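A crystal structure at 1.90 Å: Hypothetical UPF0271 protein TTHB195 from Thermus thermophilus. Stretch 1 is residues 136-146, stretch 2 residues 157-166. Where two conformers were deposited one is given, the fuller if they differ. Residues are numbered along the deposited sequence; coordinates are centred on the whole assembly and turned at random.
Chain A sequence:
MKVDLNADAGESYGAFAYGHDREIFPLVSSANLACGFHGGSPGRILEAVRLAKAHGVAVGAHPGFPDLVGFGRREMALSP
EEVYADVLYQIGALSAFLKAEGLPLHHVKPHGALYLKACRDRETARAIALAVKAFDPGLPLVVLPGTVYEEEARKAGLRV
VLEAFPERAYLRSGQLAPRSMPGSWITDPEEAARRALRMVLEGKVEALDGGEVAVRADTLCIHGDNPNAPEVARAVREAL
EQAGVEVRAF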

ATOM      1  N   ASP A 136      12.192 -13.664 -20.649  1.00 33.04           N
ATOM      2  CA  ASP A 136      12.588 -14.981 -21.157  1.00 35.17           C
ATOM      3  C   ASP A 136      11.770 -15.269 -22.412  1.00 35.31           C
ATOM      4  O   ASP A 136      10.598 -15.644 -22.333  1.00 34.40           O
ATOM      5  N   PRO A 137      12.383 -15.100 -23.593  1.00 35.30           N
ATOM      6  CA  PRO A 137      11.748 -15.363 -24.893  1.00 34.99           C
ATOM      7  C   PRO A 137      11.076 -16.750 -24.967  1.00 34.34           C
ATOM      8  O   PRO A 137      10.185 -17.000 -25.768  1.00 35.31           O
ATOM      9  N   GLY A 138      11.554 -17.679 -24.142  1.00 33.37           N
ATOM     10  CA  GLY A 138      11.049 -19.044 -24.186  1.00 33.51           C
ATOM     11  C   GLY A 138       9.819 -19.288 -23.325  1.00 35.73           C
ATOM     12  O   GLY A 138       9.223 -20.367 -23.366  1.00 33.56           O
ATOM     13  N   LEU A 139       9.425 -18.284 -22.545  1.00 35.10           N
ATOM     14  CA  LEU A 139       8.255 -18.408 -21.674  1.00 34.51           C
ATOM     15  C   LEU A 139       6.926 -18.461 -22.419  1.00 34.76           C
ATOM     16  O   LEU A 139       6.604 -17.569 -23.209  1.00 36.82           O
ATOM     17  N   PRO A 140       6.124 -19.511 -22.178  1.00 33.42           N
ATOM     18  CA  PRO A 140       4.835 -19.586 -22.868  1.00 34.72           C
ATOM     19  C   PRO A 140       3.832 -18.656 -22.185  1.00 34.23           C
ATOM     20  O   PRO A 140       3.873 -18.473 -20.971  1.00 34.91           O
ATOM     21  N   LEU A 141       2.955 -18.058 -22.975  1.00 33.33           N
ATOM     22  CA  LEU A 141       1.941 -17.163 -22.442  1.00 34.75           C
ATOM     23  C   LEU A 141       0.590 -17.831 -22.626  1.00 35.42           C
ATOM     24  O   LEU A 141       0.257 -18.275 -23.726  1.00 37.34           O
ATOM     25  N   VAL A 142      -0.169 -17.933 -21.541  1.00 35.07           N
ATOM     26  CA  VAL A 142      -1.498 -18.533 -21.576  1.00 35.38           C
ATOM     27  C   VAL A 142      -2.469 -17.454 -22.043  1.00 37.44           C
ATOM     28  O   VAL A 142      -2.505 -16.357 -21.481  1.00 37.54           O
ATOM     29  N   VAL A 143      -3.252 -17.763 -23.070  1.00 37.19           N
ATOM     30  CA  VAL A 143      -4.190 -16.787 -23.611  1.00 40.77           C
ATOM     31  C   VAL A 143      -5.563 -17.366 -23.910  1.00 43.06           C
ATOM     32  O   VAL A 143      -5.763 -18.581 -23.896  1.00 43.46           O
ATOM     33  N   LEU A 144      -6.509 -16.471 -24.175  1.00 46.46           N
ATOM     34  CA  LEU A 144      -7.864 -16.865 -24.537  1.00 48.38           C
ATOM     35  C   LEU A 144      -7.859 -16.916 -26.056  1.00 48.14           C
ATOM     36  O   LEU A 144      -7.545 -15.925 -26.716  1.00 47.08           O
ATOM     37  N   PRO A 145      -8.196 -18.077 -26.633  1.00 49.24           N
ATOM     38  CA  PRO A 145      -8.212 -18.211 -28.093  1.00 49.18           C
ATOM     39  C   PRO A 145      -9.202 -17.277 -28.789  1.00 48.30           C
ATOM     40  O   PRO A 145     -10.281 -16.992 -28.264  1.00 48.27           O
ATOM     41  N   GLY A 146      -8.812 -16.796 -29.966  1.00 47.60           N
ATOM     42  CA  GLY A 146      -9.665 -15.912 -30.742  1.00 48.14           C
ATOM     43  C   GLY A 146      -9.707 -14.461 -30.302  1.00 47.52           C
ATOM     44  O   GLY A 146     -10.583 -13.709 -30.728  1.00 49.87           O
ATOM     45  N   GLY A 157       6.109 -13.010 -31.099  1.00 39.19           N
ATOM     46  CA  GLY A 157       7.009 -14.132 -31.289  1.00 38.98           C
ATOM     47  C   GLY A 157       7.042 -15.090 -30.115  1.00 39.76           C
ATOM     48  O   GLY A 157       7.940 -15.927 -30.021  1.00 38.06           O
ATOM     49  N   LEU A 158       6.073 -14.971 -29.211  1.00 37.99           N
ATOM     50  CA  LEU A 158       6.012 -15.849 -28.044  1.00 39.03           C
ATOM     51  C   LEU A 158       5.245 -17.124 -28.327  1.00 38.47           C
ATOM     52  O   LEU A 158       4.371 -17.150 -29.187  1.00 39.16           O
ATOM     53  N   ARG A 159       5.576 -18.181 -27.591  1.00 39.79           N
ATOM     54  CA  ARG A 159       4.854 -19.437 -27.715  1.00 40.02           C
ATOM     55  C   ARG A 159       3.554 -19.180 -26.962  1.00 40.42           C
ATOM     56  O   ARG A 159       3.576 -18.630 -25.856  1.00 39.69           O
ATOM     57  N   VAL A 160       2.427 -19.567 -27.549  1.00 39.66           N
ATOM     58  CA  VAL A 160       1.141 -19.349 -26.897  1.00 40.69           C
ATOM     59  C   VAL A 160       0.470 -20.653 -26.485  1.00 41.06           C
ATOM     60  O   VAL A 160       0.571 -21.661 -27.179  1.00 40.29           O
ATOM     61  N   VAL A 161      -0.208 -20.618 -25.343  1.00 39.86           N
ATOM     62  CA  VAL A 161      -0.916 -21.775 -24.804  1.00 40.72           C
ATOM     63  C   VAL A 161      -2.398 -21.423 -24.716  1.00 40.39           C
ATOM     64  O   VAL A 161      -2.769 -20.452 -24.056  1.00 40.22           O
ATOM     65  N   LEU A 162      -3.240 -22.214 -25.379  1.00 40.32           N
ATOM     66  CA  LEU A 162      -4.678 -21.964 -25.392  1.00 39.87           C
ATOM     67  C   LEU A 162      -5.431 -22.507 -24.188  1.00 40.16           C
ATOM     68  O   LEU A 162      -5.376 -23.697 -23.878  1.00 39.57           O
ATOM     69  N   GLU A 163      -6.155 -21.614 -23.523  1.00 39.53           N
ATOM     70  CA  GLU A 163      -6.919 -21.960 -22.334  1.00 39.90           C
ATOM     71  C   GLU A 163      -8.412 -22.105 -22.606  1.00 39.33           C
ATOM     72  O   GLU A 163      -8.989 -21.362 -23.402  1.00 39.50           O
ATOM     73  N   ALA A 164      -9.027 -23.079 -21.943  1.00 39.33           N
ATOM     74  CA  ALA A 164     -10.459 -23.333 -22.073  1.00 40.12           C
ATOM     75  C   ALA A 164     -11.027 -23.366 -20.661  1.00 40.25           C
ATOM     76  O   ALA A 164     -10.310 -23.674 -19.703  1.00 40.78           O
ATOM     77  N   PHE A 165     -12.313 -23.059 -20.532  1.00 40.54           N
ATOM     78  CA  PHE A 165     -12.952 -23.022 -19.223  1.00 41.63           C
ATOM     79  C   PHE A 165     -14.147 -23.955 -19.093  1.00 41.78           C
ATOM     80  O   PHE A 165     -15.260 -23.603 -19.474  1.00 40.23           O
ATOM     81  N   PRO A 166     -13.932 -25.155 -18.535  1.00 43.40           N
ATOM     82  CA  PRO A 166     -15.033 -26.107 -18.372  1.00 44.95           C
ATOM     83  C   PRO A 166     -16.156 -25.595 -17.465  1.00 45.99           C
ATOM     84  O   PRO A 166     -17.274 -26.106 -17.511  1.00 46.97           O
TER

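Two parallel strands, paired through L141-V160, V142-V161 and V143-L162, carry this contact. L141 N donates to R159 O (3.0 Å), V161 N to L141 O (2.9 Å), V143 N to V161 O (2.9 Å) and E163 N to V143 O (3.1 Å); these bonds set the parallel register, and successive strand residues put their side chains on alternate faces.

The three residues most covered by the other stretch are L158, V161 and E163. L158 precedes the strand and points toward the other stretch. With chi1 m and chi2 t it sets CD1 4.0 Å from CD2 of L141, itself a t, p rotamer, while its CD2 lies 3.9 Å from the carbonyl O of P137. V161, chi1 t, shares its face of the sheet with V142, also t; its CG2 reaches P140 CB at 3.7 Å, and its CB lies 4.2 Å from V142 CG2. E163 runs extended through chi1 and chi2, both t, and lends its aliphatic base to the packing: E163 CB sits 3.8 Å from V142 CG1, whereas OE2 is satisfied elsewhere in the structure.

On the face shared by L141, V143 and L162, V143 (m) places CG2 3.9 Å from CD2 of L162 (m, t), and P145 CB approaches that same CD2 at 3.9 Å. Beyond the strand, L144 points away at CB, yet with chi1 off-well at -108° and chi2 t, its CD2 lies at the edge of the F165 ring, a tight 3.2 Å from CE1.

R159 lies nearly extended, with P140 CB over one face of its guanidinium. One water donates to P137 O (2.7 Å) and L139 O (2.6 Å) while accepting from R159 N (2.9 Å); another links G138 O and R159 NH1, each at 2.9 Å. The pattern is apolar packing along the strands, with two waters bridging 137-139 to R159.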

ATOM      1  CB  ASP A 136      12.316 -16.068 -20.112  1.00 36.06           C
ATOM      2  CG  ASP A 136      12.727 -17.459 -20.588  1.00 39.03           C
ATOM      3  OD1 ASP A 136      13.069 -17.619 -21.782  1.00 35.81           O
ATOM      4  OD2 ASP A 136      12.698 -18.396 -19.763  1.00 40.96           O
ATOM      5  CB  PRO A 137      12.819 -15.245 -25.978  1.00 37.13           C
ATOM      6  CG  PRO A 137      14.100 -14.735 -25.326  1.00 37.55           C
ATOM      7  CD  PRO A 137      13.824 -15.048 -23.783  1.00 35.90           C
ATOM      8  CB  LEU A 139       8.204 -17.235 -20.693  1.00 36.81           C
ATOM      9  CG  LEU A 139       8.939 -17.333 -19.360  1.00 37.78           C
ATOM     10  CD1 LEU A 139       8.901 -15.969 -18.668  1.00 37.26           C
ATOM     11  CD2 LEU A 139       8.273 -18.400 -18.483  1.00 36.22           C
ATOM     12  CB  PRO A 140       4.450 -21.053 -22.725  1.00 33.96           C
ATOM     13  CG  PRO A 140       5.049 -21.422 -21.414  1.00 36.55           C
ATOM     14  CD  PRO A 140       6.405 -20.761 -21.451  1.00 34.60           C
ATOM     15  CB  LEU A 141       1.977 -15.823 -23.189  1.00 35.64           C
ATOM     16  CG  LEU A 141       1.054 -14.694 -22.716  1.00 38.16           C
ATOM     17  CD1 LEU A 141       1.313 -14.393 -21.240  1.00 36.38           C
ATOM     18  CD2 LEU A 141       1.302 -13.455 -23.570  1.00 36.11           C
ATOM     19  CB  VAL A 142      -1.911 -19.042 -20.173  1.00 35.71           C
ATOM     20  CG1 VAL A 142      -3.344 -19.567 -20.191  1.00 34.48           C
ATOM     21  CG2 VAL A 142      -0.954 -20.132 -19.731  1.00 34.34           C
ATOM     22  CB  VAL A 143      -3.661 -16.177 -24.928  1.00 40.00           C
ATOM     23  CG1 VAL A 143      -2.210 -15.769 -24.778  1.00 39.40           C
ATOM     24  CG2 VAL A 143      -3.811 -17.182 -26.061  1.00 40.42           C
ATOM     25  CB  LEU A 144      -8.886 -15.830 -24.064  1.00 50.17           C
ATOM     26  CG  LEU A 144      -9.762 -16.235 -22.878  1.00 52.68           C
ATOM     27  CD1 LEU A 144     -10.808 -15.155 -22.627  1.00 54.55           C
ATOM     28  CD2 LEU A 144     -10.442 -17.563 -23.175  1.00 53.72           C
ATOM     29  CB  PRO A 145      -8.547 -19.689 -28.297  1.00 48.70           C
ATOM     30  CG  PRO A 145      -9.403 -20.002 -27.100  1.00 48.80           C
ATOM     31  CD  PRO A 145      -8.654 -19.317 -25.983  1.00 49.32           C
ATOM     32  CB  LEU A 158       5.317 -15.156 -26.867  1.00 38.31           C
ATOM     33  CG  LEU A 158       5.977 -13.974 -26.164  1.00 39.23           C
ATOM     34  CD1 LEU A 158       5.061 -13.488 -25.045  1.00 38.43           C
ATOM     35  CD2 LEU A 158       7.318 -14.390 -25.602  1.00 37.42           C
ATOM     36  CB  ARG A 159       5.610 -20.571 -27.030  1.00 40.07           C
ATOM     37  CG  ARG A 159       4.768 -21.816 -26.819  1.00 42.71           C
ATOM     38  CD  ARG A 159       5.501 -22.836 -25.964  1.00 44.11           C
ATOM     39  NE  ARG A 159       4.621 -23.930 -25.565  1.00 44.53           N
ATOM     40  CZ  ARG A 159       4.875 -24.758 -24.558  1.00 46.08           C
ATOM     41  NH1 ARG A 159       5.987 -24.619 -23.849  1.00 45.37           N
ATOM     42  NH2 ARG A 159       4.008 -25.714 -24.248  1.00 43.40           N
ATOM     43  CB  VAL A 160       0.185 -18.551 -27.813  1.00 41.41           C
ATOM     44  CG1 VAL A 160       0.807 -17.211 -28.169  0.50 41.52           C
ATOM     45  CG2 VAL A 160      -0.128 -19.352 -29.066  0.50 40.97           C
ATOM     46  CB  VAL A 161      -0.400 -22.136 -23.389  1.00 40.79           C
ATOM     47  CG1 VAL A 161      -1.158 -23.330 -22.849  1.00 39.66           C
ATOM     48  CG2 VAL A 161       1.091 -22.428 -23.436  1.00 40.64           C
ATOM     49  CB  LEU A 162      -5.290 -22.520 -26.680  1.00 42.11           C
ATOM     50  CG  LEU A 162      -4.663 -21.962 -27.962  1.00 43.35           C
ATOM     51  CD1 LEU A 162      -5.430 -22.478 -29.173  1.00 46.04           C
ATOM     52  CD2 LEU A 162      -4.693 -20.435 -27.927  1.00 44.83           C
ATOM     53  CB  GLU A 163      -6.685 -20.894 -21.261  1.00 42.13           C
ATOM     54  CG  GLU A 163      -7.505 -21.057 -20.006  1.00 45.22           C
ATOM     55  CD  GLU A 163      -7.055 -20.111 -18.906  1.00 47.58           C
ATOM     56  OE1 GLU A 163      -6.991 -18.886 -19.154  1.00 47.21           O
ATOM     57  OE2 GLU A 163      -6.768 -20.597 -17.792  1.00 47.17           O
ATOM     58  CB  ALA A 164     -10.705 -24.670 -22.784  1.00 39.87           C
ATOM     59  CB  PHE A 165     -13.399 -21.592 -18.908  1.00 41.62           C
ATOM     60  CG  PHE A 165     -12.305 -20.573 -19.042  1.00 43.70           C
ATOM     61  CD1 PHE A 165     -11.874 -20.156 -20.298  1.00 43.98           C
ATOM     62  CD2 PHE A 165     -11.687 -20.046 -17.911  1.00 43.32           C
ATOM     63  CE1 PHE A 165     -10.844 -19.228 -20.425  1.00 44.78           C
ATOM     64  CE2 PHE A 165     -10.655 -19.119 -18.029  1.00 44.03           C
ATOM     65  CZ  PHE A 165     -10.234 -18.710 -19.291  1.00 43.71           C
ATOM     66  CB  PRO A 166     -14.338 -27.349 -17.811  1.00 45.08           C
ATOM     67  CG  PRO A 166     -13.145 -26.786 -17.094  1.00 46.05           C
ATOM     68  CD  PRO A 166     -12.663 -25.726 -18.051  1.00 43.65           C
TER
HETATM   69  O   HOH W   1       7.644 -17.927 -25.584  1.00 37.90           O
HETATM   70  O   HOH W   2       8.456 -23.048 -24.201  1.00 57.53           O